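Local coordinates for probable manganase-dependent inorganic pyrophosphatase (Clostridium perfringens, PDB 3L2B), which probably hydrolyses pyrophosphate to phosphate under the control of a regulatory region that binds AMP as inhibitor and diadenosine tetraphosphate as activator, at residues A21-K27 with V182-D188; G52-N58 with V190-L196; I82-S87 with I168-H172; R216-Y220 with S232-F236. All coordinates share one frame; numbering follows the deposited sequence.

In the fold
From the N terminus, the chain passes residues 21-27 and then 52-58, both within the first CBS range, before it enters the DRTGG part. There contact 3 opens at 82-87 and closes at 168-172, tying the end of helix 79-85 to strand 166-169 of the mixed sheet; both ends lie between the segments of contacts 1 and 2, so its loop is enclosed by theirs. Contact 1 closes at 182-188 and contact 2 at 190-196; because their segments alternate, the loops cross, and Val187 packs on Leu54 where they touch. Contact 4 follows in series as a hairpin of the second CBS range. Contacts 2 and 4 share the dinucleotide, whereas contact 3 lies about 37 Å from contact 4, centre to centre.

Contact 1: residues A21-K27 with V182-D188; sequences APEVSLK and VQSLPVD
Leu26 joins 182-188 through both its backbone and its side chain, in a short antiparallel pairing, with a single bridge (Ser25 with Pro186), that ties the first CBS motif to the passage from the DRTGG part into the second. Its N-H bonds to Leu185 O (2.9 Å). With CG anti to the carbonyl carbon (chi1 -67°), the side chain stays beside that bond: CB lies near Gln183 O, and CG reaches to 3.4 Å from Leu185 O. Beyond CG the branches part. CD1 packs on Leu185 CB at 4.1 Å, the two leucines lying alongside with their tips alike in direction, and it also nears Val182 O. CD2 meets Val187 CG1 at 4.0 Å, the two side chains passing with their ends pointing opposite ways.

Three more backbone bonds extend the pairing both ways. Lys27 N gives to Gln183 O, and Val187 N approaches Val24 O almost head-on to the carbonyl, with a C=O...N angle of 170°. Asp188 N falls on a lone pair of Pro22 O at 3.1 Å. Outside the pair, Asn81 ND2 bonds to both Glu23 O and Ser184 O, linking helix 79-85 to each segment, while Ser25 OG caps Met28 N at the start of helix 26-35. Tyr63 of the second subunit packs on Val182. At the far end, CB of Pro22 rests 3.7 Å from CB of Asp188.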
# COMPACT_ATOMS: atom_id res chain seq x y z
N ALA A 21 -12.31 -16.45 -3.38
CA ALA A 21 -13.66 -15.90 -3.55
C ALA A 21 -13.50 -14.41 -3.80
O ALA A 21 -12.55 -13.81 -3.33
CB ALA A 21 -14.53 -16.15 -2.30
N PRO A 22 -14.41 -13.81 -4.58
CA PRO A 22 -14.18 -12.41 -5.01
C PRO A 22 -14.30 -11.34 -3.92
O PRO A 22 -13.81 -10.19 -4.08
CB PRO A 22 -15.27 -12.18 -6.07
CG PRO A 22 -16.32 -13.26 -5.85
CD PRO A 22 -15.65 -14.40 -5.12
N GLU A 23 -14.97 -11.71 -2.84
CA GLU A 23 -15.31 -10.78 -1.76
C GLU A 23 -14.21 -10.76 -0.70
O GLU A 23 -14.22 -9.94 0.22
CB GLU A 23 -16.66 -11.11 -1.12
CG GLU A 23 -16.68 -12.38 -0.24
CD GLU A 23 -17.03 -13.68 -1.00
OE1 GLU A 23 -17.33 -13.64 -2.23
OE2 GLU A 23 -17.02 -14.74 -0.34
N VAL A 24 -13.28 -11.69 -0.84
CA VAL A 24 -12.18 -11.85 0.11
C VAL A 24 -11.32 -10.57 0.14
O VAL A 24 -11.08 -9.96 -0.90
CB VAL A 24 -11.30 -13.05 -0.29
CG1 VAL A 24 -9.95 -12.94 0.34
CG2 VAL A 24 -11.98 -14.39 0.09
N SER A 25 -10.92 -10.14 1.32
CA SER A 25 -10.14 -8.88 1.48
C SER A 25 -8.72 -8.99 0.93
O SER A 25 -8.14 -10.08 0.91
CB SER A 25 -10.01 -8.48 2.95
OG SER A 25 -9.15 -9.38 3.60
N LEU A 26 -8.16 -7.85 0.56
CA LEU A 26 -6.74 -7.78 0.12
C LEU A 26 -5.80 -8.31 1.17
O LEU A 26 -4.78 -8.94 0.86
CB LEU A 26 -6.32 -6.37 -0.19
CG LEU A 26 -6.98 -5.75 -1.41
CD1 LEU A 26 -6.31 -4.37 -1.71
CD2 LEU A 26 -6.94 -6.68 -2.60
N LYS A 27 -6.16 -8.08 2.42
CA LYS A 27 -5.34 -8.54 3.54
C LYS A 27 -5.26 -10.06 3.56
O LYS A 27 -4.19 -10.66 3.72
CB LYS A 27 -5.94 -8.08 4.87
CG LYS A 27 -5.03 -8.29 6.06
CD LYS A 27 -5.81 -8.78 7.28
CE LYS A 27 -4.97 -8.73 8.56
NZ LYS A 27 -5.64 -9.45 9.70
N VAL A 182 -7.53 0.37 3.64
CA VAL A 182 -7.61 0.00 2.19
C VAL A 182 -7.31 -1.48 1.94
O VAL A 182 -7.63 -2.03 0.88
CB VAL A 182 -6.73 0.84 1.30
CG1 VAL A 182 -7.16 2.32 1.43
CG2 VAL A 182 -5.23 0.65 1.63
N GLN A 183 -6.76 -2.14 2.95
CA GLN A 183 -6.46 -3.55 2.87
C GLN A 183 -7.74 -4.39 3.02
O GLN A 183 -7.73 -5.60 2.92
CB GLN A 183 -5.46 -3.94 3.96
CG GLN A 183 -4.16 -3.09 3.93
CD GLN A 183 -3.12 -3.63 4.87
OE1 GLN A 183 -3.30 -4.70 5.43
NE2 GLN A 183 -2.03 -2.89 5.06
N SER A 184 -8.84 -3.72 3.25
CA SER A 184 -10.09 -4.39 3.48
C SER A 184 -10.84 -4.55 2.16
O SER A 184 -11.81 -5.31 2.09
CB SER A 184 -10.91 -3.60 4.51
OG SER A 184 -11.46 -2.50 3.88
N LEU A 185 -10.37 -3.88 1.11
CA LEU A 185 -10.98 -3.96 -0.22
C LEU A 185 -11.15 -5.40 -0.73
O LEU A 185 -10.22 -6.22 -0.64
CB LEU A 185 -10.16 -3.19 -1.27
CG LEU A 185 -10.08 -1.67 -1.12
CD1 LEU A 185 -9.18 -1.05 -2.19
CD2 LEU A 185 -11.43 -1.08 -1.18
N PRO A 186 -12.30 -5.71 -1.35
CA PRO A 186 -12.41 -7.06 -1.93
C PRO A 186 -11.56 -7.24 -3.16
O PRO A 186 -11.42 -6.33 -3.96
CB PRO A 186 -13.90 -7.16 -2.31
CG PRO A 186 -14.33 -5.73 -2.59
CD PRO A 186 -13.44 -4.85 -1.68
N VAL A 187 -11.01 -8.44 -3.32
CA VAL A 187 -10.07 -8.68 -4.40
C VAL A 187 -10.69 -8.33 -5.76
O VAL A 187 -9.97 -7.88 -6.66
CB VAL A 187 -9.46 -10.11 -4.39
CG1 VAL A 187 -8.51 -10.30 -3.17
CG2 VAL A 187 -10.53 -11.14 -4.39
N ASP A 188 -12.01 -8.50 -5.91
CA ASP A 188 -12.64 -8.28 -7.23
C ASP A 188 -12.70 -6.82 -7.63
O ASP A 188 -12.91 -6.51 -8.80
CB ASP A 188 -14.03 -8.95 -7.37
CG ASP A 188 -15.12 -8.22 -6.60
OD1 ASP A 188 -16.29 -8.48 -6.89
OD2 ASP A 188 -14.83 -7.45 -5.68

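Contact 2: residues G52-N58 with V190-L196. With B4P (bis(adenosine)-5'-tetraphosphate), chain C.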
# COMPACT_ATOMS: atom_id res chain seq x y z
N GLY A 52 -11.19 -13.53 -12.41
CA GLY A 52 -9.96 -12.75 -12.63
C GLY A 52 -8.75 -13.29 -11.89
O GLY A 52 -8.70 -14.46 -11.48
N MET A 53 -7.78 -12.40 -11.72
CA MET A 53 -6.50 -12.74 -11.09
C MET A 53 -5.92 -11.59 -10.25
O MET A 53 -5.98 -10.42 -10.63
CB MET A 53 -5.49 -13.14 -12.16
CG MET A 53 -4.15 -13.58 -11.60
SD MET A 53 -2.84 -13.50 -12.86
CE MET A 53 -2.63 -15.25 -13.26
N LEU A 54 -5.40 -11.97 -9.09
CA LEU A 54 -4.75 -11.07 -8.16
C LEU A 54 -3.22 -11.22 -8.18
O LEU A 54 -2.68 -12.30 -8.03
CB LEU A 54 -5.25 -11.31 -6.74
CG LEU A 54 -4.85 -10.15 -5.82
CD1 LEU A 54 -5.65 -8.89 -6.18
CD2 LEU A 54 -4.97 -10.52 -4.33
N SER A 55 -2.53 -10.12 -8.38
CA SER A 55 -1.06 -10.10 -8.21
C SER A 55 -0.63 -8.96 -7.31
O SER A 55 -1.43 -8.06 -6.98
CB SER A 55 -0.40 -9.86 -9.53
OG SER A 55 -0.46 -8.46 -9.78
N THR A 56 0.65 -8.92 -6.99
CA THR A 56 1.17 -7.78 -6.22
C THR A 56 1.22 -6.50 -7.06
O THR A 56 1.29 -5.43 -6.49
CB THR A 56 2.55 -8.02 -5.60
OG1 THR A 56 3.52 -8.17 -6.62
CG2 THR A 56 2.52 -9.26 -4.69
N SER A 57 1.13 -6.60 -8.38
CA SER A 57 0.99 -5.43 -9.25
C SER A 57 -0.36 -4.72 -9.09
O SER A 57 -0.43 -3.50 -9.03
CB SER A 57 1.20 -5.80 -10.71
OG SER A 57 0.10 -6.50 -11.25
N ASN A 58 -1.44 -5.50 -8.97
CA ASN A 58 -2.79 -4.95 -8.66
C ASN A 58 -2.82 -4.29 -7.28
O ASN A 58 -3.40 -3.23 -7.06
CB ASN A 58 -3.87 -6.06 -8.56
CG ASN A 58 -3.99 -6.92 -9.79
OD1 ASN A 58 -4.05 -8.14 -9.67
ND2 ASN A 58 -4.01 -6.32 -10.98
N VAL A 190 -9.99 -5.08 -7.28
CA VAL A 190 -8.55 -4.81 -7.52
C VAL A 190 -7.92 -5.70 -8.59
O VAL A 190 -7.02 -5.32 -9.31
CB VAL A 190 -7.79 -4.97 -6.18
CG1 VAL A 190 -6.31 -5.29 -6.38
CG2 VAL A 190 -7.95 -3.72 -5.36
N MET A 191 -8.46 -6.89 -8.71
CA MET A 191 -7.91 -7.93 -9.56
C MET A 191 -7.93 -7.53 -11.02
O MET A 191 -8.75 -6.74 -11.47
CB MET A 191 -8.69 -9.25 -9.36
CG MET A 191 -10.07 -9.25 -10.03
SD MET A 191 -11.16 -10.60 -9.50
CE MET A 191 -12.60 -10.05 -10.44
N THR A 192 -7.01 -8.11 -11.77
CA THR A 192 -7.06 -8.06 -13.24
C THR A 192 -8.29 -8.83 -13.72
O THR A 192 -8.44 -10.00 -13.42
CB THR A 192 -5.76 -8.68 -13.88
OG1 THR A 192 -4.58 -8.07 -13.32
CG2 THR A 192 -5.76 -8.52 -15.41
N LYS A 193 -9.18 -8.16 -14.45
CA LYS A 193 -10.37 -8.78 -15.04
C LYS A 193 -10.23 -8.85 -16.54
O LYS A 193 -10.19 -9.92 -17.15
CB LYS A 193 -11.63 -7.99 -14.70
CG LYS A 193 -12.03 -8.05 -13.23
CD LYS A 193 -13.05 -6.99 -12.85
CE LYS A 193 -12.38 -5.61 -12.59
NZ LYS A 193 -11.50 -5.53 -11.34
N ASP A 194 -10.09 -7.68 -17.13
CA ASP A 194 -10.00 -7.54 -18.58
C ASP A 194 -8.64 -8.00 -19.08
O ASP A 194 -7.61 -7.76 -18.44
CB ASP A 194 -10.24 -6.09 -18.96
CG ASP A 194 -11.59 -5.60 -18.48
OD1 ASP A 194 -12.61 -6.20 -18.91
OD2 ASP A 194 -11.63 -4.66 -17.65
N ASN A 195 -8.66 -8.68 -20.22
CA ASN A 195 -7.43 -9.13 -20.87
C ASN A 195 -6.59 -10.08 -19.98
O ASN A 195 -5.37 -10.18 -20.11
CB ASN A 195 -6.60 -7.92 -21.34
CG ASN A 195 -7.49 -6.77 -21.88
OD1 ASN A 195 -7.59 -5.71 -21.27
ND2 ASN A 195 -8.14 -7.00 -23.01
N LEU A 196 -7.28 -10.75 -19.07
CA LEU A 196 -6.69 -11.87 -18.36
C LEU A 196 -6.52 -12.95 -19.39
O LEU A 196 -7.43 -13.20 -20.18
CB LEU A 196 -7.58 -12.35 -17.20
CG LEU A 196 -7.08 -13.53 -16.37
CD1 LEU A 196 -5.63 -13.37 -15.89
CD2 LEU A 196 -7.98 -13.72 -15.19
PA B4P C . 4.31 -11.34 -15.00
O1A B4P C . 4.94 -10.77 -16.19
O2A B4P C . 3.79 -12.83 -15.18
O3A B4P C . 5.34 -11.12 -13.83
PB B4P C . 5.45 -11.87 -12.42
O1B B4P C . 5.91 -13.26 -12.60
O2B B4P C . 4.08 -11.73 -11.61
O3B B4P C . 6.57 -10.95 -11.74
PG B4P C . 8.13 -11.24 -11.90
O1G B4P C . 8.40 -11.58 -13.32
O2G B4P C . 9.02 -10.07 -11.31
O3G B4P C . 8.39 -12.47 -10.92
PD B4P C . 9.90 -12.97 -10.65
O1D B4P C . 9.90 -14.41 -10.32
O2D B4P C . 10.85 -12.59 -11.89
O5E B4P C . 3.02 -10.45 -14.69
C5E B4P C . 3.17 -9.13 -14.18
C4E B4P C . 1.79 -8.65 -13.76
O4E B4P C . 0.88 -8.81 -14.84
C3E B4P C . 1.24 -9.49 -12.63
O3E B4P C . 1.44 -8.83 -11.41
C2E B4P C . -0.22 -9.69 -12.94
O2E B4P C . -1.00 -8.67 -12.34
C1E B4P C . -0.32 -9.53 -14.44
N9A B4P C . -0.49 -10.89 -15.02
C8A B4P C . 0.24 -11.99 -14.70
N7A B4P C . -0.19 -13.08 -15.40
C5A B4P C . -1.21 -12.69 -16.18
C6A B4P C . -2.10 -13.32 -17.15
N6A B4P C . -1.99 -14.62 -17.46
N1A B4P C . -3.06 -12.56 -17.73
C2A B4P C . -3.18 -11.25 -17.45
N3A B4P C . -2.40 -10.62 -16.57
C4A B4P C . -1.41 -11.25 -15.91
O5F B4P C . 10.27 -12.10 -9.37
C5F B4P C . 9.49 -12.23 -8.20
C4F B4P C . 10.04 -11.28 -7.17
O4F B4P C . 11.36 -11.71 -6.80
C3F B4P C . 10.14 -9.88 -7.73
O3F B4P C . 9.03 -9.09 -7.30
C2F B4P C . 11.45 -9.36 -7.16
O2F B4P C . 11.13 -8.71 -5.94
C1F B4P C . 12.28 -10.62 -6.90
N9B B4P C . 13.24 -10.74 -8.02
C8B B4P C . 13.00 -10.52 -9.33
N7B B4P C . 14.14 -10.69 -10.05
C5B B4P C . 15.12 -11.01 -9.21
C6B B4P C . 16.56 -11.32 -9.32
N6B B4P C . 17.18 -11.31 -10.51
N1B B4P C . 17.23 -11.59 -8.19
C2B B4P C . 16.63 -11.61 -6.99
N3B B4P C . 15.33 -11.33 -6.82
C4B B4P C . 14.53 -11.03 -7.87
O HOH W 1 -3.15 -9.69 -11.66
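Met53 and Thr192 face each other as an antiparallel hydrogen-bonded pair: Met53 N gives to Thr192 O at 3.0 Å, and Thr192 N returns the bond to Met53 O, both donors lying in the carbonyl planes. Beside them Gly52, lacking a side chain, lets Thr192 O come to 3.2 Å from its CA.

The polar side chains gather round Asn58. Its CG lies anti to the carbonyl carbon (chi1 -56°), which sets the amide between Ser55 N and Thr192 OG1. Its ND2 gives a nearly straight bond (168°) to Thr192 OG1, which lies in the amide plane at 3.0 Å, and the two side chains cross at about a right angle. Asn58 OD1 accepts from Ser55 N while Ser55 OG accepts from Asn58 N, a capping box that starts helix 56-64 and fixes how the amide is turned. A water donates to OD1 and also bonds to Thr192 OG1 and to O2E of the B4P ribose.

Apolar contacts flank this network. Leu54 CD1 meets Val190 CG1 at 3.7 Å, Leu196 CD1 lies by Met53 CB, and Leu196 CD2 comes to 3.4 Å from Gly52 CA.

Toward the ligand, Met53 SD lies 3.7 Å from B4P N7A and Leu196 CD1 lies 3.3 Å from B4P N1A, both on the same face of the adenine. Ser55 and Ser57 border the ribose hydroxyls. This is an adenosine pocket between paired CBS motifs, as in other nucleotide-binding Bateman modules.

Contact 3: residues I82-S87 with I168-H172; sequences ILDTLS and ITTPH
Thr170 gives its hydroxyl to the backbone of Leu86: OG1 donates to Leu86 O at 2.6 Å, in the carbonyl plane and on a lone pair. OG1 swings to this position because it is anti to the threonine's own N (chi1 174°). Around the same carbonyl, Pro171 CD and His172 CD2 close in, and Pro171 CD also reaches 3.2 Å from Ser87 O. One turn back along the helix, Leu83 and Ile82 meet Ile168 of the strand through apolar contacts. Ile168 CG2 meets Leu83 CD2 at 3.7 Å, the side chains crossing at a slant, while Ile168 CD1 touches Ile82 CG2 at 3.9 Å.

The carbonyl of Leu86 stands just past the end of helix 79-85, which closes in a Schellman motif with Ser87, at positive phi, as its C-prime residue. Its partner Thr170 directly follows strand 166-169, which lies between strands 89-92 and 143-146 in the mixed DRTGG sheet.

The chain leaves the strand through an ST turn: Thr170 OG1 also accepts from His172 N at 3.1 Å, nearly straight at 169°, so one hydroxyl both gives and receives. The turn brings the His172 ring to a water lying in its plane, 2.7 Å from NE2, which donates to Thr85 O and also bonds to Ser87 OG. Farther out, Leu180 of helix 174-180 packs on both Leu86 and His172, and Ile145 of strand 143-146 backs Leu86, Ile168 and Thr170.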
# COMPACT_ATOMS: atom_id res chain seq x y z
N ILE A 82 -13.87 -5.04 6.61
CA ILE A 82 -13.40 -3.92 7.40
C ILE A 82 -13.17 -4.39 8.83
O ILE A 82 -12.13 -4.10 9.44
CB ILE A 82 -14.37 -2.73 7.39
CG1 ILE A 82 -14.44 -2.10 6.00
CG2 ILE A 82 -13.92 -1.66 8.36
CD1 ILE A 82 -15.66 -1.17 5.77
N LEU A 83 -14.13 -5.15 9.37
CA LEU A 83 -13.99 -5.66 10.75
C LEU A 83 -12.71 -6.48 10.88
O LEU A 83 -11.96 -6.31 11.83
CB LEU A 83 -15.18 -6.51 11.21
CG LEU A 83 -16.44 -5.75 11.61
CD1 LEU A 83 -17.61 -6.76 11.87
CD2 LEU A 83 -16.20 -4.87 12.83
N ASP A 84 -12.46 -7.36 9.92
CA ASP A 84 -11.29 -8.25 9.97
C ASP A 84 -9.99 -7.45 9.88
O ASP A 84 -9.07 -7.67 10.64
CB ASP A 84 -11.28 -9.25 8.81
CG ASP A 84 -10.03 -10.15 8.81
OD1 ASP A 84 -9.99 -11.09 9.63
OD2 ASP A 84 -9.08 -9.92 8.02
N THR A 85 -9.96 -6.52 8.93
CA THR A 85 -8.76 -5.77 8.62
C THR A 85 -8.34 -4.87 9.78
O THR A 85 -7.18 -4.69 10.05
CB THR A 85 -8.96 -4.88 7.36
OG1 THR A 85 -9.34 -5.71 6.26
CG2 THR A 85 -7.68 -4.12 7.01
N LEU A 86 -9.32 -4.30 10.47
CA LEU A 86 -9.04 -3.38 11.58
C LEU A 86 -9.11 -4.11 12.92
O LEU A 86 -9.02 -3.50 13.98
CB LEU A 86 -10.03 -2.22 11.55
CG LEU A 86 -9.95 -1.33 10.30
CD1 LEU A 86 -10.99 -0.20 10.37
CD2 LEU A 86 -8.54 -0.76 10.15
N SER A 87 -9.25 -5.43 12.85
CA SER A 87 -9.50 -6.26 14.05
C SER A 87 -10.53 -5.58 14.93
O SER A 87 -10.34 -5.40 16.13
CB SER A 87 -8.21 -6.53 14.82
OG SER A 87 -7.24 -7.17 14.00
N ILE A 168 -18.35 0.61 14.88
CA ILE A 168 -17.38 -0.39 15.24
C ILE A 168 -16.22 0.22 15.99
O ILE A 168 -16.04 1.44 16.04
CB ILE A 168 -16.87 -1.13 14.01
CG1 ILE A 168 -15.97 -0.21 13.15
CG2 ILE A 168 -18.04 -1.68 13.19
CD1 ILE A 168 -15.42 -0.88 11.88
N THR A 169 -15.43 -0.66 16.58
CA THR A 169 -14.29 -0.27 17.39
C THR A 169 -13.06 -1.08 17.05
O THR A 169 -13.09 -2.31 17.03
CB THR A 169 -14.58 -0.47 18.90
OG1 THR A 169 -15.61 0.44 19.30
CG2 THR A 169 -13.30 -0.19 19.72
N THR A 170 -11.97 -0.37 16.77
CA THR A 170 -10.71 -1.03 16.49
C THR A 170 -9.68 -0.73 17.57
O THR A 170 -9.76 0.30 18.21
CB THR A 170 -10.12 -0.56 15.14
OG1 THR A 170 -8.81 -1.13 14.97
CG2 THR A 170 -10.00 0.96 15.11
N PRO A 171 -8.68 -1.60 17.75
CA PRO A 171 -7.66 -1.23 18.75
C PRO A 171 -6.67 -0.16 18.24
O PRO A 171 -5.96 0.48 19.00
CB PRO A 171 -6.94 -2.55 19.02
CG PRO A 171 -7.26 -3.43 17.89
CD PRO A 171 -8.59 -3.02 17.37
N HIS A 172 -6.71 0.08 16.95
CA HIS A 172 -5.67 0.86 16.29
C HIS A 172 -5.91 2.33 16.47
O HIS A 172 -7.06 2.76 16.55
CB HIS A 172 -5.65 0.52 14.81
CG HIS A 172 -5.28 -0.89 14.54
ND1 HIS A 172 -4.16 -1.47 15.07
CD2 HIS A 172 -5.88 -1.85 13.79
CE1 HIS A 172 -4.06 -2.71 14.64
NE2 HIS A 172 -5.09 -2.97 13.87
O HOH W 2 -5.88 -5.12 12.45

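Contact 4: residues R216-Y220 with S232-F236. With B4P (bis(adenosine)-5'-tetraphosphate), chain C.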
# COMPACT_ATOMS: atom_id res chain seq x y z
N ARG A 216 4.14 -13.24 -22.79
CA ARG A 216 5.25 -13.33 -21.81
C ARG A 216 4.92 -13.16 -20.31
O ARG A 216 5.77 -12.73 -19.53
CB ARG A 216 6.37 -12.35 -22.20
CG ARG A 216 7.22 -12.77 -23.41
CD ARG A 216 8.35 -11.75 -23.66
NE ARG A 216 9.19 -12.10 -24.81
CZ ARG A 216 10.27 -11.41 -25.19
NH1 ARG A 216 10.66 -10.33 -24.51
NH2 ARG A 216 10.96 -11.80 -26.25
N TYR A 217 3.71 -13.52 -19.89
CA TYR A 217 3.43 -13.67 -18.44
C TYR A 217 4.10 -14.93 -17.98
O TYR A 217 4.32 -15.85 -18.77
CB TYR A 217 1.94 -13.73 -18.11
CG TYR A 217 1.17 -12.51 -18.53
CD1 TYR A 217 1.48 -11.25 -18.02
CD2 TYR A 217 0.15 -12.61 -19.46
CE1 TYR A 217 0.77 -10.12 -18.43
CE2 TYR A 217 -0.56 -11.49 -19.87
CZ TYR A 217 -0.24 -10.24 -19.36
OH TYR A 217 -0.96 -9.16 -19.78
N SER A 218 4.42 -15.00 -16.70
CA SER A 218 5.13 -16.15 -16.17
C SER A 218 4.20 -17.33 -15.78
O SER A 218 4.61 -18.48 -15.77
CB SER A 218 6.02 -15.72 -15.01
OG SER A 218 5.28 -15.58 -13.83
N ASN A 219 2.93 -17.03 -15.52
CA ASN A 219 1.94 -18.06 -15.16
C ASN A 219 0.54 -17.77 -15.73
O ASN A 219 0.13 -16.61 -15.85
CB ASN A 219 1.83 -18.22 -13.64
CG ASN A 219 3.09 -18.75 -13.01
OD1 ASN A 219 3.49 -19.91 -13.22
ND2 ASN A 219 3.75 -17.89 -12.22
N TYR A 220 -0.16 -18.83 -16.08
CA TYR A 220 -1.48 -18.74 -16.71
C TYR A 220 -2.55 -19.61 -16.03
O TYR A 220 -2.36 -20.80 -15.80
CB TYR A 220 -1.37 -19.12 -18.19
CG TYR A 220 -0.46 -18.21 -19.00
CD1 TYR A 220 -0.97 -17.21 -19.80
CD2 TYR A 220 0.93 -18.37 -18.95
CE1 TYR A 220 -0.14 -16.39 -20.54
CE2 TYR A 220 1.77 -17.54 -19.67
CZ TYR A 220 1.24 -16.56 -20.47
OH TYR A 220 2.09 -15.73 -21.17
N SER A 232 -3.21 -23.65 -12.36
CA SER A 232 -2.31 -22.69 -13.00
C SER A 232 -1.14 -23.44 -13.60
O SER A 232 -0.66 -24.44 -13.05
CB SER A 232 -1.86 -21.66 -11.98
OG SER A 232 -0.77 -20.90 -12.45
N ILE A 233 -0.72 -22.97 -14.76
CA ILE A 233 0.45 -23.54 -15.44
C ILE A 233 1.54 -22.46 -15.62
O ILE A 233 1.23 -21.31 -15.88
CB ILE A 233 0.06 -24.21 -16.80
CG1 ILE A 233 1.26 -24.92 -17.39
CG2 ILE A 233 -0.45 -23.21 -17.81
CD1 ILE A 233 0.89 -26.07 -18.35
N ALA A 234 2.79 -22.86 -15.46
CA ALA A 234 3.94 -21.97 -15.68
C ALA A 234 4.32 -21.87 -17.16
O ALA A 234 4.14 -22.81 -17.94
CB ALA A 234 5.16 -22.42 -14.86
N ARG A 235 4.83 -20.71 -17.53
CA ARG A 235 5.35 -20.46 -18.88
C ARG A 235 6.48 -21.43 -19.11
O ARG A 235 7.35 -21.58 -18.27
CB ARG A 235 5.84 -19.01 -19.01
CG ARG A 235 6.37 -18.60 -20.38
CD ARG A 235 6.31 -17.06 -20.58
NE ARG A 235 7.48 -16.54 -21.28
CZ ARG A 235 7.67 -16.57 -22.60
NH1 ARG A 235 6.76 -17.11 -23.40
NH2 ARG A 235 8.78 -16.07 -23.12
N PHE A 236 6.45 -22.13 -20.23
CA PHE A 236 7.41 -23.23 -20.45
C PHE A 236 8.84 -22.72 -20.60
O PHE A 236 9.77 -23.48 -20.37
CB PHE A 236 7.06 -24.09 -21.66
CG PHE A 236 5.63 -24.49 -21.71
CD1 PHE A 236 5.00 -25.01 -20.58
CD2 PHE A 236 4.89 -24.31 -22.87
CE1 PHE A 236 3.68 -25.36 -20.63
CE2 PHE A 236 3.56 -24.66 -22.91
CZ PHE A 236 2.95 -25.18 -21.80
PA B4P C . 4.31 -11.34 -15.00
O1A B4P C . 4.94 -10.77 -16.19
O2A B4P C . 3.79 -12.83 -15.18
O3A B4P C . 5.34 -11.12 -13.83
PB B4P C . 5.45 -11.87 -12.42
O1B B4P C . 5.91 -13.26 -12.60
O2B B4P C . 4.08 -11.73 -11.61
O3B B4P C . 6.57 -10.95 -11.74
PG B4P C . 8.13 -11.24 -11.90
O1G B4P C . 8.40 -11.58 -13.32
O2G B4P C . 9.02 -10.07 -11.31
O3G B4P C . 8.39 -12.47 -10.92
PD B4P C . 9.90 -12.97 -10.65
O1D B4P C . 9.90 -14.41 -10.32
O2D B4P C . 10.85 -12.59 -11.89
O5E B4P C . 3.02 -10.45 -14.69
C5E B4P C . 3.17 -9.13 -14.18
C4E B4P C . 1.79 -8.65 -13.76
O4E B4P C . 0.88 -8.81 -14.84
C3E B4P C . 1.24 -9.49 -12.63
O3E B4P C . 1.44 -8.83 -11.41
C2E B4P C . -0.22 -9.69 -12.94
O2E B4P C . -1.00 -8.67 -12.34
C1E B4P C . -0.32 -9.53 -14.44
N9A B4P C . -0.49 -10.89 -15.02
C8A B4P C . 0.24 -11.99 -14.70
N7A B4P C . -0.19 -13.08 -15.40
C5A B4P C . -1.21 -12.69 -16.18
C6A B4P C . -2.10 -13.32 -17.15
N6A B4P C . -1.99 -14.62 -17.46
N1A B4P C . -3.06 -12.56 -17.73
C2A B4P C . -3.18 -11.25 -17.45
N3A B4P C . -2.40 -10.62 -16.57
C4A B4P C . -1.41 -11.25 -15.91
O5F B4P C . 10.27 -12.10 -9.37
C5F B4P C . 9.49 -12.23 -8.20
C4F B4P C . 10.04 -11.28 -7.17
O4F B4P C . 11.36 -11.71 -6.80
C3F B4P C . 10.14 -9.88 -7.73
O3F B4P C . 9.03 -9.09 -7.30
C2F B4P C . 11.45 -9.36 -7.16
O2F B4P C . 11.13 -8.71 -5.94
C1F B4P C . 12.28 -10.62 -6.90
N9B B4P C . 13.24 -10.74 -8.02
C8B B4P C . 13.00 -10.52 -9.33
N7B B4P C . 14.14 -10.69 -10.05
C5B B4P C . 15.12 -11.01 -9.21
C6B B4P C . 16.56 -11.32 -9.32
N6B B4P C . 17.18 -11.31 -10.51
N1B B4P C . 17.23 -11.59 -8.19
C2B B4P C . 16.63 -11.61 -6.99
N3B B4P C . 15.33 -11.33 -6.82
C4B B4P C . 14.53 -11.03 -7.87
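Arg216 lays its CG over one face of the Arg235 guanidinium, 3.7 Å from NH2, where the two cationic side chains cross with their guanidinium planes 35° apart. Next, Tyr217 presents a ring face to the adenine of B4P, with C5A 3.3 Å above the ring plane; Met53 lies across the base's other face. Ser218 grips the phosphates twice: its N gives a straight bond (173°) to B4P O2A, and OG, set between the backbone N and carbonyl carbon (chi1 80°), donates to B4P O1B at 2.7 Å. Its carbonyl accepts Arg235 N from above the carbonyl plane. Asn219 forms a non-hydrogen-bonded pair with Ala234, and its O takes a weak bond from B4P N6A. Tyr220 then pairs with Ile233 through two backbone bonds, its N reaching Ile233 O at 2.9 Å, while Tyr220 OH bonds to Thr215 OG1. The hairpin thus probably steadies backbone and hydroxyl groups that hold the phosphates firmly, whereas the adenine amino group is met by a weak bond.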